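Local coordinates for protein L-lysine 6-oxidase (Marinomonas mediterranea, PDB 3WEU) that oxidises the side-chain amine of free L-lysine with a cysteine tryptophylquinone cofactor, releasing ammonium and the hydrogen peroxide that makes the enzyme antibacterial, at residues S115-P120 against D396-K401; D356-Q361 against S524-N529; L139-V144 against E160-P165; A149-E152 against N156-P159. One frame throughout, in Å; residues are numbered along the deposited sequence.

Contact 1: residues S115-P120 against D396-K401; sequences SARGVP and DNVVEK
R117 reaches across to D396 and takes hold of it with both terminal nitrogens, each settling on a different oxygen. NH1 of R117 makes the salt bridge, 2.7 Å from OD1 of D396 with an N-H...O angle of 161°. This carboxylate oxygen lies close to the guanidinium plane, yet the nitrogen comes down on it from above the carboxylate plane, since the two flat groups are turned 70° against each other. NH2 of R117 meets the backbone O of D396 at 2.9 Å, a more bent bond that arrives well above the carbonyl plane, and it has a weak second reach to OD1. In D396 a chi1 of 58° sets CG between the backbone N and the carbonyl carbon, and OD1 and the backbone O thus both face R117. The arginine is the third residue of a type I turn, S115 to G118, closed by G118 N to S115 O at 3.1 Å, and its chain bends at chi2 and chi3 on the way over. That turn sits in the loop between strand 80-91 and helix 129-134, in the N-terminal family region; D396 lies just ahead of strand 400-402, in the C-terminal one. N112 takes NE of R117. Water 1 is bound by V398 N at 3.0 Å and more weakly by R117 NH2. Packing is slight: CG2 of V398 approaches R117 NH2 at the guanidinium edge, 4.3 Å away.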
loop_
_atom_site.group_PDB
_atom_site.type_symbol
_atom_site.label_atom_id
_atom_site.label_comp_id
_atom_site.label_asym_id
_atom_site.label_seq_id
_atom_site.Cartn_x
_atom_site.Cartn_y
_atom_site.Cartn_z
ATOM N N SER A 115 15.063 25.046 -14.065
ATOM C CA SER A 115 14.691 24.712 -15.503
ATOM C C SER A 115 15.745 23.939 -16.226
ATOM O O SER A 115 15.472 22.967 -16.849
ATOM C CB SER A 115 14.491 25.968 -16.326
ATOM O OG SER A 115 13.310 26.534 -15.819
ATOM N N ALA A 116 16.966 24.381 -16.184
ATOM C CA ALA A 116 17.986 23.593 -16.825
ATOM C C ALA A 116 18.084 22.176 -16.334
ATOM O O ALA A 116 18.521 21.315 -17.089
ATOM C CB ALA A 116 19.324 24.282 -16.736
ATOM N N ARG A 117 17.759 21.907 -15.064
ATOM C CA ARG A 117 17.889 20.588 -14.502
ATOM C C ARG A 117 16.629 19.782 -14.609
ATOM O O ARG A 117 16.571 18.648 -14.129
ATOM C CB ARG A 117 18.320 20.687 -13.013
ATOM C CG ARG A 117 19.683 21.313 -12.788
ATOM C CD ARG A 117 20.745 20.681 -13.620
ATOM N NE ARG A 117 22.030 20.697 -12.992
ATOM C CZ ARG A 117 23.083 20.089 -13.510
ATOM N NH1 ARG A 117 23.005 19.661 -14.742
ATOM N NH2 ARG A 117 24.228 20.017 -12.849
ATOM N N GLY A 118 15.582 20.347 -15.203
ATOM C CA GLY A 118 14.348 19.605 -15.346
ATOM C C GLY A 118 13.637 19.282 -14.033
ATOM O O GLY A 118 12.923 18.283 -13.927
ATOM N N VAL A 119 13.833 20.098 -13.003
ATOM C CA VAL A 119 13.212 19.745 -11.720
ATOM C C VAL A 119 11.683 19.889 -11.788
ATOM O O VAL A 119 11.189 20.901 -12.160
ATOM C CB VAL A 119 13.758 20.607 -10.568
ATOM C CG1 VAL A 119 13.233 20.110 -9.222
ATOM C CG2 VAL A 119 15.255 20.528 -10.534
ATOM N N PRO A 120 10.947 18.888 -11.377
ATOM C CA PRO A 120 9.506 19.068 -11.435
ATOM C C PRO A 120 8.874 19.891 -10.321
ATOM O O PRO A 120 9.416 19.984 -9.186
ATOM C CB PRO A 120 8.959 17.654 -11.378
ATOM C CG PRO A 120 9.994 16.836 -10.771
ATOM C CD PRO A 120 11.334 17.541 -10.952
ATOM N N ASP A 396 25.841 15.403 -14.943
ATOM C CA ASP A 396 26.706 16.267 -14.196
ATOM C C ASP A 396 26.015 16.874 -12.929
ATOM O O ASP A 396 26.277 17.999 -12.547
ATOM C CB ASP A 396 27.285 17.356 -15.053
ATOM C CG ASP A 396 26.260 18.193 -15.697
ATOM O OD1 ASP A 396 25.062 17.995 -15.461
ATOM O OD2 ASP A 396 26.693 19.021 -16.507
ATOM N N ASN A 397 25.138 16.078 -12.332
ATOM C CA ASN A 397 24.498 16.443 -11.063
ATOM C C ASN A 397 25.586 16.741 -10.021
ATOM O O ASN A 397 26.584 15.980 -9.907
ATOM C CB ASN A 397 23.648 15.285 -10.641
ATOM C CG ASN A 397 22.833 15.590 -9.398
ATOM O OD1 ASN A 397 22.294 16.718 -9.211
ATOM N ND2 ASN A 397 22.816 14.603 -8.483
ATOM N N VAL A 398 25.421 17.822 -9.284
ATOM C CA VAL A 398 26.453 18.245 -8.319
ATOM C C VAL A 398 26.405 17.328 -7.103
ATOM O O VAL A 398 25.306 17.109 -6.514
ATOM C CB VAL A 398 26.228 19.678 -7.896
ATOM C CG1 VAL A 398 27.203 20.155 -6.811
ATOM C CG2 VAL A 398 26.389 20.605 -9.124
ATOM N N VAL A 399 27.590 16.857 -6.740
ATOM C CA VAL A 399 27.802 15.964 -5.578
ATOM C C VAL A 399 28.595 16.745 -4.531
ATOM O O VAL A 399 29.497 17.506 -4.833
ATOM C CB VAL A 399 28.605 14.744 -6.026
ATOM C CG1 VAL A 399 29.117 13.879 -4.887
ATOM C CG2 VAL A 399 27.763 13.936 -6.983
ATOM N N GLU A 400 28.251 16.550 -3.256
ATOM C CA GLU A 400 29.081 17.089 -2.179
ATOM C C GLU A 400 28.919 16.155 -0.984
ATOM O O GLU A 400 27.981 16.246 -0.233
ATOM C CB GLU A 400 28.697 18.524 -1.845
ATOM C CG GLU A 400 29.671 19.125 -0.889
ATOM C CD GLU A 400 29.084 20.274 -0.120
ATOM O OE1 GLU A 400 29.250 21.437 -0.626
ATOM O OE2 GLU A 400 28.453 20.053 0.979
ATOM N N LYS A 401 29.804 15.211 -0.885
ATOM C CA LYS A 401 29.557 14.017 -0.042
ATOM C C LYS A 401 29.732 14.312 1.442
ATOM O O LYS A 401 28.906 13.846 2.294
ATOM C CB LYS A 401 30.504 12.938 -0.414
ATOM C CG LYS A 401 30.238 12.298 -1.755
ATOM C CD LYS A 401 31.174 11.113 -1.972
ATOM C CE LYS A 401 30.736 10.364 -3.243
ATOM N NZ LYS A 401 31.518 9.101 -3.349
HETATM O O HOH W 1 23.079 19.537 -10.008
#

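Contact 2: residues D356-Q361 against S524-N529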
loop_
_atom_site.group_PDB
_atom_site.type_symbol
_atom_site.label_atom_id
_atom_site.label_comp_id
_atom_site.label_asym_id
_atom_site.label_seq_id
_atom_site.Cartn_x
_atom_site.Cartn_y
_atom_site.Cartn_z
ATOM N N ASP A 356 32.582 18.676 -11.604
ATOM C CA ASP A 356 33.918 18.538 -11.126
ATOM C C ASP A 356 33.808 17.697 -9.828
ATOM O O ASP A 356 33.295 18.161 -8.830
ATOM C CB ASP A 356 34.414 19.915 -10.875
ATOM C CG ASP A 356 35.864 19.987 -10.496
ATOM O OD1 ASP A 356 36.498 18.975 -10.050
ATOM O OD2 ASP A 356 36.376 21.135 -10.624
ATOM N N TYR A 357 34.137 16.436 -9.877
ATOM C CA TYR A 357 33.881 15.527 -8.787
ATOM C C TYR A 357 35.080 15.260 -7.907
ATOM O O TYR A 357 34.924 15.068 -6.671
ATOM C CB TYR A 357 33.276 14.190 -9.338
ATOM C CG TYR A 357 31.977 14.455 -9.983
ATOM C CD1 TYR A 357 30.846 14.742 -9.189
ATOM C CD2 TYR A 357 31.844 14.575 -11.383
ATOM C CE1 TYR A 357 29.634 15.082 -9.760
ATOM C CE2 TYR A 357 30.649 14.909 -11.953
ATOM C CZ TYR A 357 29.555 15.153 -11.164
ATOM O OH TYR A 357 28.371 15.562 -11.687
ATOM N N ASP A 358 36.293 15.308 -8.475
ATOM C CA ASP A 358 37.448 14.957 -7.707
ATOM C C ASP A 358 37.957 16.135 -6.907
ATOM O O ASP A 358 38.887 16.779 -7.303
ATOM C CB ASP A 358 38.564 14.347 -8.580
ATOM C CG ASP A 358 39.688 13.735 -7.757
ATOM O OD1 ASP A 358 39.578 13.537 -6.523
ATOM O OD2 ASP A 358 40.730 13.406 -8.359
ATOM N N GLN A 359 37.313 16.371 -5.764
ATOM C CA GLN A 359 37.409 17.599 -5.013
ATOM C C GLN A 359 37.460 17.197 -3.561
ATOM O O GLN A 359 37.100 16.069 -3.224
ATOM C CB GLN A 359 36.190 18.486 -5.316
ATOM C CG GLN A 359 36.266 19.149 -6.736
ATOM C CD GLN A 359 35.633 20.506 -6.719
ATOM O OE1 GLN A 359 36.175 21.462 -6.154
ATOM N NE2 GLN A 359 34.423 20.566 -7.222
ATOM N N PRO A 360 37.882 18.118 -2.706
ATOM C CA PRO A 360 38.126 17.732 -1.317
ATOM C C PRO A 360 36.893 17.191 -0.532
ATOM O O PRO A 360 37.106 16.403 0.407
ATOM C CB PRO A 360 38.648 19.020 -0.654
ATOM C CG PRO A 360 38.951 19.968 -1.802
ATOM C CD PRO A 360 38.278 19.502 -3.010
ATOM N N GLN A 361 35.682 17.650 -0.832
ATOM C CA GLN A 361 34.501 17.175 -0.070
ATOM C C GLN A 361 34.038 15.791 -0.481
ATOM O O GLN A 361 33.136 15.258 0.143
ATOM C CB GLN A 361 33.396 18.217 -0.100
ATOM C CG GLN A 361 33.842 19.471 0.660
ATOM C CD GLN A 361 32.790 20.531 0.751
ATOM O OE1 GLN A 361 32.888 21.627 0.128
ATOM N NE2 GLN A 361 31.826 20.275 1.588
ATOM N N SER A 524 34.638 5.907 -2.407
ATOM C CA SER A 524 35.635 5.335 -3.355
ATOM C C SER A 524 35.536 5.964 -4.720
ATOM O O SER A 524 36.497 5.975 -5.478
ATOM C CB SER A 524 35.449 3.828 -3.510
ATOM O OG SER A 524 34.155 3.518 -3.976
ATOM N N GLU A 525 34.370 6.470 -5.082
ATOM C CA GLU A 525 34.142 7.002 -6.439
ATOM C C GLU A 525 33.491 8.365 -6.292
ATOM O O GLU A 525 32.290 8.473 -5.949
ATOM C CB GLU A 525 33.202 6.096 -7.240
ATOM C CG GLU A 525 33.878 4.788 -7.692
ATOM C CD GLU A 525 34.868 5.058 -8.837
ATOM O OE1 GLU A 525 34.989 6.203 -9.333
ATOM O OE2 GLU A 525 35.584 4.129 -9.127
ATOM N N PRO A 526 34.263 9.423 -6.576
ATOM C CA PRO A 526 33.781 10.771 -6.294
ATOM C C PRO A 526 32.471 11.142 -6.952
ATOM O O PRO A 526 31.704 11.964 -6.410
ATOM C CB PRO A 526 34.890 11.634 -6.871
ATOM C CG PRO A 526 36.158 10.821 -6.595
ATOM C CD PRO A 526 35.735 9.381 -6.814
ATOM N N SER A 527 32.171 10.562 -8.127
ATOM C CA SER A 527 30.941 10.920 -8.851
ATOM C C SER A 527 29.692 10.075 -8.485
ATOM O O SER A 527 28.589 10.337 -8.935
ATOM C CB SER A 527 31.245 10.830 -10.393
ATOM O OG SER A 527 31.376 9.445 -10.707
ATOM N N VAL A 528 29.847 9.124 -7.580
ATOM C CA VAL A 528 28.817 8.166 -7.229
ATOM C C VAL A 528 28.395 8.281 -5.761
ATOM O O VAL A 528 29.242 8.186 -4.855
ATOM C CB VAL A 528 29.328 6.771 -7.427
ATOM C CG1 VAL A 528 28.235 5.783 -7.008
ATOM C CG2 VAL A 528 29.670 6.551 -8.937
ATOM N N ASN A 529 27.112 8.526 -5.545
ATOM C CA ASN A 529 26.533 8.300 -4.194
ATOM C C ASN A 529 25.796 6.955 -4.106
ATOM O O ASN A 529 25.926 6.265 -3.124
ATOM C CB ASN A 529 25.641 9.460 -3.767
ATOM C CG ASN A 529 26.430 10.600 -3.170
ATOM O OD1 ASN A 529 27.282 10.372 -2.351
ATOM N ND2 ASN A 529 26.140 11.824 -3.556
#
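A type I beta turn, E525 to V528, in the loop between strands 518-522 and 530-543 presents P526 and S527 to Y357. CB of S527 lies over one face of the tyrosine ring, 4.0 Å from its centroid and 22° off the normal, a CH-pi contact displaced toward the CG end; its nearest ring atom is Y357 CG, at 3.7 Å. The ring is swung beside its own backbone N, with CG anti to the carbonyl carbon (chi1 -63°), and in this setting it lies along the turn while its hydroxyl is bonded to the backbone O of N397. P526 works at the root of the same side chain: its CB is 3.9 Å from Y357 CB and 3.4 Å from Y357 O. The far edge of the proline brushes D358, CG to OD1 at 4.4 Å. No hydrogen bond crosses between the two segments; they meet directly through van der Waals and CH-pi contact. The loop that carries Y357, between helix 336-344 and strand 381-382, reverses in an inverse gamma turn centred on D358, and Q359 folds back, NE2 donating to D356 O at 3.1 Å, nearly straight at 173°. The proline turn is closed by V528 N to E525 O at 3.0 Å. K401, on strand 400-402, stands behind it and gives its NZ to the backbone oxygens of E525 and V528.

Contact 3: residues L139-V144 against E160-P165; sequences LGPRSV and ETYLHP
Y162 lays its ring against the backbone of G140, and the contact can be followed out along the side chain. From CB, with CG anti to the backbone N (chi1 -156°), the ring is carried over the chain at G140 and P141. CG meets G140 CA at 3.7 Å, and all six ring carbons lie within 3.9 Å of that CA. CD1 and CE1 also come near G140 N, while CD2 and CE2 meet P141 CD obliquely, CD2 at 3.5 Å. The glycine CA sits almost exactly over the middle of the face, 3.5 Å from the ring centroid and 6° off the normal, a close CH-pi contact. G140 has no side chain, and it is the backbone itself that the ring covers. At the tip, OH of Y162 is hydrogen-bonded to D138, whose carboxylate also receives G140 N, so a single side chain ties the ring's end to the glycine beneath it. R142 braces the bend within its own segment: NH1 and NH2 both donate to L139 O, at 2.7 and 3.0 Å, and NH1 adds P141 O at 2.8 Å. Tyrosine and bend are hemmed in by strand 80-91, whose H88 meets the Y162 ring at about 90° and also touches P141, and by helix 475-481, where F478 and D479 pack on the tyrosine and K475 on the proline.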
loop_
_atom_site.group_PDB
_atom_site.type_symbol
_atom_site.label_atom_id
_atom_site.label_comp_id
_atom_site.label_asym_id
_atom_site.label_seq_id
_atom_site.Cartn_x
_atom_site.Cartn_y
_atom_site.Cartn_z
ATOM N N LEU A 139 -2.619 33.860 4.254
ATOM C CA LEU A 139 -3.805 34.356 4.937
ATOM C C LEU A 139 -3.699 35.831 5.054
ATOM O O LEU A 139 -4.493 36.461 5.729
ATOM C CB LEU A 139 -3.920 33.712 6.296
ATOM C CG LEU A 139 -3.945 32.186 6.321
ATOM C CD1 LEU A 139 -4.175 31.701 7.748
ATOM C CD2 LEU A 139 -4.978 31.544 5.387
ATOM N N GLY A 140 -2.728 36.403 4.341
ATOM C CA GLY A 140 -2.475 37.836 4.398
ATOM C C GLY A 140 -1.695 38.221 5.636
ATOM O O GLY A 140 -1.475 37.348 6.494
ATOM N N PRO A 141 -1.315 39.501 5.724
ATOM C CA PRO A 141 -0.646 40.191 6.756
ATOM C C PRO A 141 -1.611 40.371 7.902
ATOM O O PRO A 141 -2.842 40.239 7.719
ATOM C CB PRO A 141 -0.225 41.505 6.116
ATOM C CG PRO A 141 -1.255 41.781 5.080
ATOM C CD PRO A 141 -1.590 40.412 4.577
ATOM N N ARG A 142 -1.040 40.373 9.094
ATOM C CA ARG A 142 -1.771 40.803 10.274
ATOM C C ARG A 142 -0.936 41.892 10.869
ATOM O O ARG A 142 0.293 41.909 10.678
ATOM C CB ARG A 142 -1.940 39.676 11.309
ATOM C CG ARG A 142 -2.795 38.483 10.952
ATOM C CD ARG A 142 -4.251 38.827 10.647
ATOM N NE ARG A 142 -4.976 37.697 10.142
ATOM C CZ ARG A 142 -4.944 37.264 8.883
ATOM N NH1 ARG A 142 -4.172 37.835 7.998
ATOM N NH2 ARG A 142 -5.624 36.202 8.536
ATOM N N SER A 143 -1.578 42.779 11.634
ATOM C CA SER A 143 -0.946 43.894 12.351
ATOM C C SER A 143 -1.294 43.857 13.834
ATOM O O SER A 143 -2.385 43.407 14.249
ATOM C CB SER A 143 -1.462 45.207 11.770
ATOM O OG SER A 143 -0.915 45.320 10.460
ATOM N N VAL A 144 -0.354 44.275 14.641
ATOM C CA VAL A 144 -0.568 44.387 16.048
ATOM C C VAL A 144 0.095 45.668 16.511
ATOM O O VAL A 144 1.105 46.086 15.983
ATOM C CB VAL A 144 -0.030 43.071 16.666
ATOM C CG1 VAL A 144 1.496 43.061 16.770
ATOM C CG2 VAL A 144 -0.651 42.785 17.936
ATOM N N GLU A 160 -10.314 42.057 4.646
ATOM C CA GLU A 160 -11.080 42.219 3.391
ATOM C C GLU A 160 -10.203 42.811 2.270
ATOM O O GLU A 160 -10.403 42.532 1.118
ATOM C CB GLU A 160 -12.308 43.129 3.637
ATOM C CG GLU A 160 -13.375 42.456 4.448
ATOM C CD GLU A 160 -14.621 43.325 4.593
ATOM O OE1 GLU A 160 -14.873 44.176 3.703
ATOM O OE2 GLU A 160 -15.338 43.157 5.598
ATOM N N THR A 161 -9.213 43.625 2.612
ATOM C CA THR A 161 -8.296 44.163 1.597
ATOM C C THR A 161 -7.316 43.148 0.968
ATOM O O THR A 161 -6.580 43.526 0.048
ATOM C CB THR A 161 -7.486 45.321 2.163
ATOM O OG1 THR A 161 -6.827 44.889 3.369
ATOM C CG2 THR A 161 -8.429 46.523 2.481
ATOM N N TYR A 162 -7.267 41.927 1.520
ATOM C CA TYR A 162 -6.385 40.878 1.045
ATOM C C TYR A 162 -7.179 40.008 0.100
ATOM O O TYR A 162 -7.923 39.099 0.484
ATOM C CB TYR A 162 -5.697 40.058 2.203
ATOM C CG TYR A 162 -4.404 39.428 1.657
ATOM C CD1 TYR A 162 -4.351 38.105 1.279
ATOM C CD2 TYR A 162 -3.286 40.169 1.492
ATOM C CE1 TYR A 162 -3.192 37.547 0.718
ATOM C CE2 TYR A 162 -2.146 39.646 0.935
ATOM C CZ TYR A 162 -2.080 38.340 0.554
ATOM O OH TYR A 162 -0.914 37.854 0.014
ATOM N N LEU A 163 -6.986 40.263 -1.179
ATOM C CA LEU A 163 -7.904 39.758 -2.155
ATOM C C LEU A 163 -7.670 38.297 -2.492
ATOM O O LEU A 163 -8.598 37.618 -2.970
ATOM C CB LEU A 163 -7.820 40.622 -3.424
ATOM C CG LEU A 163 -8.178 42.078 -3.249
ATOM C CD1 LEU A 163 -8.137 42.836 -4.612
ATOM C CD2 LEU A 163 -9.546 42.157 -2.587
ATOM N N HIS A 164 -6.463 37.786 -2.259
ATOM C CA HIS A 164 -6.175 36.421 -2.709
ATOM C C HIS A 164 -5.587 35.515 -1.635
ATOM O O HIS A 164 -4.463 35.048 -1.774
ATOM C CB HIS A 164 -5.225 36.412 -3.877
ATOM C CG HIS A 164 -5.821 36.972 -5.101
ATOM N ND1 HIS A 164 -5.559 38.254 -5.511
ATOM C CD2 HIS A 164 -6.710 36.454 -5.975
ATOM C CE1 HIS A 164 -6.246 38.495 -6.611
ATOM N NE2 HIS A 164 -6.963 37.427 -6.904
ATOM N N PRO A 165 -6.376 35.230 -0.625
ATOM C CA PRO A 165 -5.908 34.306 0.374
ATOM C C PRO A 165 -5.979 32.911 -0.167
ATOM O O PRO A 165 -6.764 32.656 -1.084
ATOM C CB PRO A 165 -6.911 34.495 1.528
ATOM C CG PRO A 165 -8.194 34.978 0.840
ATOM C CD PRO A 165 -7.673 35.861 -0.274
#

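Contact 4: residues A149-E152 against N156-P159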
loop_
_atom_site.group_PDB
_atom_site.type_symbol
_atom_site.label_atom_id
_atom_site.label_comp_id
_atom_site.label_asym_id
_atom_site.label_seq_id
_atom_site.Cartn_x
_atom_site.Cartn_y
_atom_site.Cartn_z
ATOM N N ALA A 149 -1.452 43.216 23.032
ATOM C CA ALA A 149 -2.322 42.836 21.939
ATOM C C ALA A 149 -2.112 41.373 21.536
ATOM O O ALA A 149 -1.040 40.812 21.785
ATOM C CB ALA A 149 -2.043 43.736 20.747
ATOM N N THR A 150 -3.148 40.768 20.970
ATOM C CA THR A 150 -3.075 39.407 20.452
ATOM C C THR A 150 -3.938 39.327 19.224
ATOM O O THR A 150 -5.122 39.676 19.286
ATOM C CB THR A 150 -3.609 38.397 21.432
ATOM O OG1 THR A 150 -2.888 38.453 22.653
ATOM C CG2 THR A 150 -3.439 36.989 20.895
ATOM N N VAL A 151 -3.385 38.887 18.096
ATOM C CA VAL A 151 -4.195 38.548 16.916
ATOM C C VAL A 151 -3.711 37.275 16.225
ATOM O O VAL A 151 -2.521 37.122 15.945
ATOM C CB VAL A 151 -4.285 39.726 15.942
ATOM C CG1 VAL A 151 -2.972 40.237 15.581
ATOM C CG2 VAL A 151 -5.039 39.362 14.663
ATOM N N GLU A 152 -4.621 36.351 15.972
ATOM C CA GLU A 152 -4.291 35.119 15.273
ATOM C C GLU A 152 -4.072 35.402 13.795
ATOM O O GLU A 152 -4.727 36.258 13.177
ATOM C CB GLU A 152 -5.426 34.125 15.473
ATOM C CG GLU A 152 -5.044 32.688 15.235
ATOM C CD GLU A 152 -3.984 32.110 16.203
ATOM O OE1 GLU A 152 -3.661 32.788 17.237
ATOM O OE2 GLU A 152 -3.611 30.915 15.965
ATOM N N ASN A 156 -10.000 32.695 9.767
ATOM C CA ASN A 156 -11.227 33.447 10.142
ATOM C C ASN A 156 -11.036 34.966 10.313
ATOM O O ASN A 156 -11.963 35.657 10.653
ATOM C CB ASN A 156 -11.802 32.820 11.409
ATOM C CG ASN A 156 -12.248 31.396 11.171
ATOM O OD1 ASN A 156 -12.817 31.101 10.140
ATOM N ND2 ASN A 156 -11.972 30.500 12.093
ATOM N N ASN A 157 -9.866 35.539 10.057
ATOM C CA ASN A 157 -9.721 37.019 10.189
ATOM C C ASN A 157 -8.837 37.580 9.090
ATOM O O ASN A 157 -8.017 38.455 9.246
ATOM C CB ASN A 157 -9.277 37.346 11.612
ATOM C CG ASN A 157 -7.862 36.861 11.902
ATOM O OD1 ASN A 157 -7.259 36.103 11.103
ATOM N ND2 ASN A 157 -7.283 37.410 12.968
ATOM N N ILE A 158 -9.014 37.012 7.908
ATOM C CA ILE A 158 -8.260 37.453 6.770
ATOM C C ILE A 158 -8.816 38.828 6.485
ATOM O O ILE A 158 -10.002 38.946 6.321
ATOM C CB ILE A 158 -8.546 36.547 5.544
ATOM C CG1 ILE A 158 -7.972 35.159 5.765
ATOM C CG2 ILE A 158 -8.018 37.217 4.261
ATOM C CD1 ILE A 158 -8.591 34.097 4.888
ATOM N N PRO A 159 -7.981 39.856 6.403
ATOM C CA PRO A 159 -8.528 41.172 6.080
ATOM C C PRO A 159 -9.251 41.253 4.718
ATOM O O PRO A 159 -8.867 40.579 3.770
ATOM C CB PRO A 159 -7.325 42.100 6.091
ATOM C CG PRO A 159 -6.157 41.256 6.488
ATOM C CD PRO A 159 -6.519 39.831 6.503
#
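Strand residues 150-152 and the irregular chain 156-159 are not paired as strands: their closest CA atoms, those of E152 and N157, stand 7.7 Å apart, and the gap is bridged by the N157 side chain. Its CB points toward the strand, and a chi1 of 68° tucks CG in over its own backbone, flanked by N and C, which turns the amide to the strand's backbone. ND2 donates to E152 O at 2.8 Å with an N-H...O angle of 157°. That oxygen lies in the amide plane, and the donor is tilted only 21° from the carbonyl plane; R142 NE adds a weak bond to the same oxygen. The amide nitrogen rests against V151, whose CG2, anti to its backbone N, comes within 3.4 Å. Both ends of the amide are used, for OD1 of N157 accepts from S154 N and from R142 NH2; the amide thus bonds to both E152 and S154 across the short connection. The carboxylate of E152 leads off to T184, S181 and Y199. Strand 150-154 pairs antiparallel with strand 181-187, V151 bonding backbone to backbone with L185, while R142 of strand 137-145 lies against V151, I158 and P159.

The four contacts fall into two touching pairs at separate places in the chain. Contacts 1 and 2 have centres 15 Å apart and share segment 396-401 as common ground, since it touches both segments of contact 2, through N397 on one side and K401 on the other. Their segments alternate along the sequence, so the two closures interlock. Contacts 3 and 4, centres 9 Å apart, both belong to the N-terminal family region and meet through R142. Contact 2 lies on the opposite side of the chain's centre from this pair, about 37 Å from contact 3 between nearest atoms. The cofactor is formed by C516 and W581, and none of the eight segments includes either.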